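Local coordinates for uncharacterized protein (PDB 3O0L) that is of unknown function but belongs to the DUF1425 family and is probably a bacterial lipoprotein built as a beta-sandwich that pairs through its strands, at residues 40-45 / 60-65; 54-59 / 104-109. All blocks are in the same frame, centred on the assembly; numbering follows the deposited sequence. Where two conformers were deposited one is given.

Contact 1 (40-45 / 60-65); sequences LRARGT and FTWYDI
Ala42 is the small bump on segment 40-45 (on strand 40-48), and it sits in the angle between two large rings from segment 60-65. Its CB lies over one face of the Phe60 ring, 3.7 Å from the ring centroid and 22° off the normal, a CH-pi contact. The methyl is shifted toward the rim, so Phe60 CE1 comes closest, at 3.5 Å from Ala42 CB. Trp62 meets the same methyl with its six-membered ring: its CH2 is 3.6 Å from Ala42 CB. That ring also turns its edge to the backbone, with Ala42 N near its plane. Phe60 and Trp62 both have CG anti to the carbonyl carbon, which sends both rings across to segment 40-45. Leu40 CB comes obliquely to Trp62 CZ3, at 4.1 Å. At the other end Gly44 lets the Phe60 rim come close: Phe60 CZ is 3.9 Å from Gly44 N, at the ring edge. An alanine in place of Phe60 would probably disturb the packing here, since the face under Ala42 and the rim beside Gly44 would both be lost. No hydrogen bond joins the segments. The short strand axes approach to 9.4 Å, and Val90 and Ala92 of strand 87-93 also touch Phe60. This is the face-to-face packing of two antiparallel sheets in a beta-sandwich, consistent with the E-set clan.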
loop_
_atom_site.group_PDB
_atom_site.type_symbol
_atom_site.label_atom_id
_atom_site.label_comp_id
_atom_site.label_asym_id
_atom_site.label_seq_id
_atom_site.Cartn_x
_atom_site.Cartn_y
_atom_site.Cartn_z
ATOM N N LEU A 40 5.083 1.936 23.200
ATOM C CA LEU A 40 5.632 1.804 21.878
ATOM C C LEU A 40 5.679 3.194 21.259
ATOM O O LEU A 40 4.966 4.122 21.652
ATOM C CB LEU A 40 4.769 0.898 21.005
ATOM C CG LEU A 40 4.523 -0.530 21.443
ATOM C CD1 LEU A 40 3.600 -1.187 20.453
ATOM C CD2 LEU A 40 5.866 -1.263 21.524
ATOM N N ARG A 41 6.528 3.338 20.272
ATOM C CA ARG A 41 6.559 4.557 19.501
ATOM C C ARG A 41 6.422 4.188 18.043
ATOM O O ARG A 41 7.215 3.392 17.541
ATOM C CB ARG A 41 7.863 5.242 19.713
ATOM C CG ARG A 41 8.031 6.412 18.819
ATOM C CD ARG A 41 9.204 7.210 19.282
ATOM N NE ARG A 41 8.937 7.911 20.536
ATOM C CZ ARG A 41 8.199 9.012 20.623
ATOM N NH1 ARG A 41 7.611 9.537 19.537
ATOM N NH2 ARG A 41 8.027 9.579 21.801
ATOM N N ALA A 42 5.464 4.807 17.361
ATOM C CA ALA A 42 5.250 4.567 15.934
ATOM C C ALA A 42 6.233 5.423 15.170
ATOM O O ALA A 42 6.403 6.609 15.463
ATOM C CB ALA A 42 3.801 4.961 15.512
ATOM N N ARG A 43 6.865 4.820 14.171
ATOM C CA ARG A 43 7.746 5.550 13.265
ATOM C C ARG A 43 7.295 5.280 11.819
ATOM O O ARG A 43 7.299 4.132 11.354
ATOM C CB ARG A 43 9.194 5.141 13.491
ATOM C CG ARG A 43 9.659 5.553 14.925
ATOM C CD ARG A 43 11.146 5.517 15.038
ATOM N NE ARG A 43 11.576 5.906 16.369
ATOM C CZ ARG A 43 11.737 7.153 16.788
ATOM N NH1 ARG A 43 11.527 8.197 15.986
ATOM N NH2 ARG A 43 12.111 7.364 18.031
ATOM N N GLY A 44 6.885 6.352 11.156
ATOM C CA GLY A 44 6.378 6.279 9.801
ATOM C C GLY A 44 7.295 7.023 8.878
ATOM O O GLY A 44 8.034 7.931 9.297
ATOM N N THR A 45 7.271 6.627 7.608
ATOM C CA THR A 45 8.037 7.302 6.581
ATOM C C THR A 45 7.081 7.553 5.411
ATOM O O THR A 45 6.389 6.627 4.978
ATOM C CB THR A 45 9.252 6.436 6.142
ATOM O OG1 THR A 45 10.304 6.545 7.123
ATOM C CG2 THR A 45 9.770 6.887 4.751
ATOM N N PHE A 60 -1.906 8.170 12.734
ATOM C CA PHE A 60 -1.741 6.790 13.167
ATOM C C PHE A 60 -2.961 6.348 13.934
ATOM O O PHE A 60 -3.607 7.160 14.600
ATOM C CB PHE A 60 -0.551 6.635 14.117
ATOM C CG PHE A 60 0.803 6.846 13.486
ATOM C CD1 PHE A 60 1.484 5.789 12.900
ATOM C CD2 PHE A 60 1.419 8.069 13.536
ATOM C CE1 PHE A 60 2.704 5.965 12.354
ATOM C CE2 PHE A 60 2.670 8.248 12.977
ATOM C CZ PHE A 60 3.318 7.198 12.391
ATOM N N THR A 61 -3.223 5.049 13.895
ATOM C CA THR A 61 -4.200 4.409 14.772
ATOM C C THR A 61 -3.476 3.253 15.471
ATOM O O THR A 61 -2.460 2.728 14.971
ATOM C CB THR A 61 -5.410 3.873 14.012
ATOM O OG1 THR A 61 -4.948 2.993 13.001
ATOM C CG2 THR A 61 -6.173 5.017 13.297
ATOM N N TRP A 62 -3.991 2.871 16.624
ATOM C CA TRP A 62 -3.332 1.917 17.475
ATOM C C TRP A 62 -4.279 0.758 17.804
ATOM O O TRP A 62 -5.483 0.952 17.997
ATOM C CB TRP A 62 -2.957 2.626 18.752
ATOM C CG TRP A 62 -1.926 3.652 18.558
ATOM C CD1 TRP A 62 -2.109 4.960 18.280
ATOM C CD2 TRP A 62 -0.517 3.443 18.592
ATOM N NE1 TRP A 62 -0.896 5.605 18.153
ATOM C CE2 TRP A 62 0.098 4.696 18.369
ATOM C CE3 TRP A 62 0.291 2.332 18.855
ATOM C CZ2 TRP A 62 1.490 4.852 18.352
ATOM C CZ3 TRP A 62 1.675 2.490 18.821
ATOM C CH2 TRP A 62 2.247 3.738 18.576
ATOM N N TYR A 63 -3.707 -0.439 17.916
ATOM C CA TYR A 63 -4.454 -1.661 18.205
ATOM C C TYR A 63 -3.801 -2.468 19.313
ATOM O O TYR A 63 -2.585 -2.460 19.486
ATOM C CB TYR A 63 -4.559 -2.530 16.941
ATOM C CG TYR A 63 -5.117 -1.763 15.794
ATOM C CD1 TYR A 63 -6.495 -1.670 15.587
ATOM C CD2 TYR A 63 -4.279 -1.064 14.946
ATOM C CE1 TYR A 63 -7.008 -0.923 14.536
ATOM C CE2 TYR A 63 -4.784 -0.326 13.905
ATOM C CZ TYR A 63 -6.135 -0.252 13.703
ATOM O OH TYR A 63 -6.586 0.510 12.665
ATOM N N ASP A 64 -4.633 -3.177 20.047
ATOM C CA ASP A 64 -4.187 -4.022 21.149
ATOM C C ASP A 64 -4.028 -5.442 20.610
ATOM O O ASP A 64 -4.173 -5.659 19.403
ATOM C CB ASP A 64 -5.181 -3.963 22.326
ATOM C CG ASP A 64 -6.525 -4.656 22.046
ATOM O OD1 ASP A 64 -6.696 -5.331 21.003
ATOM O OD2 ASP A 64 -7.424 -4.506 22.903
ATOM N N ILE A 65 -3.720 -6.379 21.498
ATOM C CA ILE A 65 -3.439 -7.773 21.089
ATOM C C ILE A 65 -4.646 -8.452 20.459
ATOM O O ILE A 65 -4.465 -9.293 19.601
ATOM C CB ILE A 65 -2.882 -8.614 22.276
ATOM C CG1 ILE A 65 -2.205 -9.909 21.787
ATOM C CG2 ILE A 65 -3.977 -8.907 23.282
ATOM C CD1 ILE A 65 -1.108 -9.694 20.734
#

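Contact 2 (54-59 / 104-109); sequences QRLQYK and LYVREA
Arg107 grips Gln57 side-on. Its NE and NH2 both donate to Gln57 OE1, with NH2 to OE1 at 2.8 Å. The oxygen lies in the guanidinium plane, and both bonds are bent, with 146° at the NE hydrogen. The two side chains run side by side and point the same way, their flat ends turned 28° apart. Arg107 reaches this position with CG between the backbone N and the carbonyl carbon and the chain extended to NE. It also makes a cation-pi contact with Trp77.

The backbones add four hydrogen bonds. Gln57 and Arg107 form one hydrogen-bonded pair, with Arg107 N to Gln57 O at 2.8 Å. Lys59 and Tyr105 form the next, and Tyr105 N to Lys59 O at 2.9 Å is nearly straight, 171° at the hydrogen. Tyr58 and Val106 make the non-hydrogen-bonded pair between them. This is regular antiparallel pairing within the three-stranded sheet 78-82, 54-63 and 101-109. Residues 105-109 also pair antiparallel with a strand of the second subunit, so the sheet continues across the dimer interface. At the far end the Gln54 and Glu108 side chains cross at about a right angle, without a hydrogen bond between them, and Glu108 OE1 is hydrogen-bonded to Ser24 OG.

Packing lies on the face of Tyr58 and Val106. Leu56 CD2 meets Val106 CG1 at 3.8 Å, the two side chains crossing obliquely. Val106 CG2 touches Tyr58 CB at 4.1 Å. Leu104 CD1 approaches the Tyr58 ring obliquely, 3.8 Å from Tyr58 CD2.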
loop_
_atom_site.group_PDB
_atom_site.type_symbol
_atom_site.label_atom_id
_atom_site.label_comp_id
_atom_site.label_asym_id
_atom_site.label_seq_id
_atom_site.Cartn_x
_atom_site.Cartn_y
_atom_site.Cartn_z
ATOM N N GLN A 54 3.228 18.106 -3.029
ATOM C CA GLN A 54 1.994 17.368 -2.785
ATOM C C GLN A 54 1.552 17.634 -1.347
ATOM O O GLN A 54 2.325 17.365 -0.443
ATOM C CB GLN A 54 2.274 15.864 -3.000
ATOM C CG GLN A 54 1.227 14.845 -2.502
ATOM C CD GLN A 54 -0.203 15.080 -3.025
ATOM O OE1 GLN A 54 -0.724 16.188 -2.974
ATOM N NE2 GLN A 54 -0.837 14.019 -3.508
ATOM N N ARG A 55 0.330 18.145 -1.152
ATOM C CA ARG A 55 -0.293 18.246 0.156
ATOM C C ARG A 55 -0.938 16.883 0.528
ATOM O O ARG A 55 -1.591 16.239 -0.315
ATOM C CB ARG A 55 -1.347 19.372 0.171
ATOM C CG ARG A 55 -0.834 20.756 -0.276
ATOM C CD ARG A 55 -1.667 21.907 0.328
ATOM N NE ARG A 55 -1.231 23.238 -0.134
ATOM C CZ ARG A 55 -0.538 24.094 0.617
ATOM N NH1 ARG A 55 -0.227 23.774 1.868
ATOM N NH2 ARG A 55 -0.168 25.271 0.137
ATOM N N LEU A 56 -0.722 16.446 1.753
ATOM C CA LEU A 56 -1.420 15.279 2.254
ATOM C C LEU A 56 -1.696 15.411 3.750
ATOM O O LEU A 56 -1.324 16.393 4.383
ATOM C CB LEU A 56 -0.655 14.000 1.904
ATOM C CG LEU A 56 0.825 13.905 2.241
ATOM C CD1 LEU A 56 1.006 13.620 3.686
ATOM C CD2 LEU A 56 1.425 12.779 1.404
ATOM N N GLN A 57 -2.463 14.465 4.270
ATOM C CA GLN A 57 -2.760 14.402 5.697
ATOM C C GLN A 57 -2.484 13.012 6.169
ATOM O O GLN A 57 -2.604 12.042 5.397
ATOM C CB GLN A 57 -4.223 14.692 5.942
ATOM C CG GLN A 57 -4.637 16.057 5.514
ATOM C CD GLN A 57 -5.971 16.358 6.112
ATOM O OE1 GLN A 57 -6.956 15.675 5.819
ATOM N NE2 GLN A 57 -6.006 17.322 7.022
ATOM N N TYR A 58 -2.085 12.889 7.438
ATOM C CA TYR A 58 -1.818 11.593 8.002
ATOM C C TYR A 58 -2.276 11.461 9.431
ATOM O O TYR A 58 -2.463 12.466 10.132
ATOM C CB TYR A 58 -0.314 11.273 7.930
ATOM C CG TYR A 58 0.509 12.004 8.979
ATOM C CD1 TYR A 58 0.972 13.313 8.742
ATOM C CD2 TYR A 58 0.798 11.404 10.202
ATOM C CE1 TYR A 58 1.696 14.010 9.728
ATOM C CE2 TYR A 58 1.487 12.072 11.174
ATOM C CZ TYR A 58 1.962 13.372 10.928
ATOM O OH TYR A 58 2.698 14.008 11.896
ATOM N N LYS A 59 -2.449 10.214 9.850
ATOM C CA LYS A 59 -2.623 9.902 11.277
ATOM C C LYS A 59 -2.369 8.454 11.529
ATOM O O LYS A 59 -2.529 7.616 10.637
ATOM C CB LYS A 59 -4.001 10.287 11.819
ATOM C CG LYS A 59 -5.142 9.397 11.507
ATOM C CD LYS A 59 -6.249 9.742 12.492
ATOM C CE LYS A 59 -7.570 9.179 12.090
ATOM N NZ LYS A 59 -8.675 9.927 12.786
ATOM N N LEU A 104 -0.357 3.472 9.948
ATOM C CA LEU A 104 -0.292 4.843 9.448
ATOM C C LEU A 104 -1.260 4.970 8.290
ATOM O O LEU A 104 -1.221 4.140 7.382
ATOM C CB LEU A 104 1.121 5.180 8.975
ATOM C CG LEU A 104 1.390 6.536 8.317
ATOM C CD1 LEU A 104 0.983 7.688 9.274
ATOM C CD2 LEU A 104 2.842 6.667 7.906
ATOM N N TYR A 105 -2.123 5.988 8.324
ATOM C CA TYR A 105 -3.012 6.352 7.205
ATOM C C TYR A 105 -2.607 7.685 6.612
ATOM O O TYR A 105 -2.280 8.602 7.353
ATOM C CB TYR A 105 -4.453 6.463 7.675
ATOM C CG TYR A 105 -5.003 5.141 8.120
ATOM C CD1 TYR A 105 -4.815 4.667 9.414
ATOM C CD2 TYR A 105 -5.639 4.312 7.202
ATOM C CE1 TYR A 105 -5.283 3.431 9.775
ATOM C CE2 TYR A 105 -6.121 3.077 7.558
ATOM C CZ TYR A 105 -5.954 2.654 8.833
ATOM O OH TYR A 105 -6.444 1.423 9.131
ATOM N N VAL A 106 -2.604 7.771 5.277
ATOM C CA VAL A 106 -2.274 8.967 4.547
ATOM C C VAL A 106 -3.367 9.212 3.556
ATOM O O VAL A 106 -3.810 8.284 2.855
ATOM C CB VAL A 106 -0.920 8.831 3.811
ATOM C CG1 VAL A 106 -0.680 9.972 2.846
ATOM C CG2 VAL A 106 0.249 8.695 4.817
ATOM N N ARG A 107 -3.830 10.457 3.483
ATOM C CA ARG A 107 -4.818 10.769 2.486
ATOM C C ARG A 107 -4.383 11.945 1.650
ATOM O O ARG A 107 -3.644 12.813 2.106
ATOM C CB ARG A 107 -6.198 10.864 3.093
ATOM C CG ARG A 107 -6.451 11.985 3.926
ATOM C CD ARG A 107 -7.814 11.804 4.616
ATOM N NE ARG A 107 -8.127 13.025 5.325
ATOM C CZ ARG A 107 -9.168 13.207 6.140
ATOM N NH1 ARG A 107 -10.066 12.244 6.394
ATOM N NH2 ARG A 107 -9.298 14.381 6.717
ATOM N N GLU A 108 -4.780 11.911 0.380
ATOM C CA GLU A 108 -4.458 12.959 -0.568
ATOM C C GLU A 108 -5.652 13.166 -1.460
ATOM O O GLU A 108 -6.448 12.249 -1.679
ATOM C CB GLU A 108 -3.219 12.604 -1.406
ATOM C CG GLU A 108 -3.330 11.261 -2.094
ATOM C CD GLU A 108 -2.224 11.000 -3.125
ATOM O OE1 GLU A 108 -2.350 11.501 -4.282
ATOM O OE2 GLU A 108 -1.254 10.276 -2.777
ATOM N N ALA A 109 -5.818 14.391 -1.912
ATOM C CA ALA A 109 -6.893 14.724 -2.806
ATOM C C ALA A 109 -6.384 14.373 -4.203
ATOM O O ALA A 109 -5.241 14.645 -4.509
ATOM C CB ALA A 109 -7.240 16.236 -2.692
#

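Both contacts use strand 54-63, in different ways. Contact 1 joins it to strand 40-48 of the opposing sheet and is buried and apolar across its segments. Contact 2 joins it to its neighbour 101-109 within one sheet and is only partly buried. There four backbone bonds and a side-chain pair, Gln57 with Arg107, do the bonding, and that pair lies on the face turned away from Tyr58 and Val106. Leu104 and Tyr105 both reach contact 1. Phe60 CE1 packs on Leu104 CB at 3.8 Å, and Gly44 CA lies 4.0 Å from Leu104 CD2. Thr61 OG1 is 3.3 Å from Tyr105 CE1. The second subunit touches contact 2 but not the segments of contact 1.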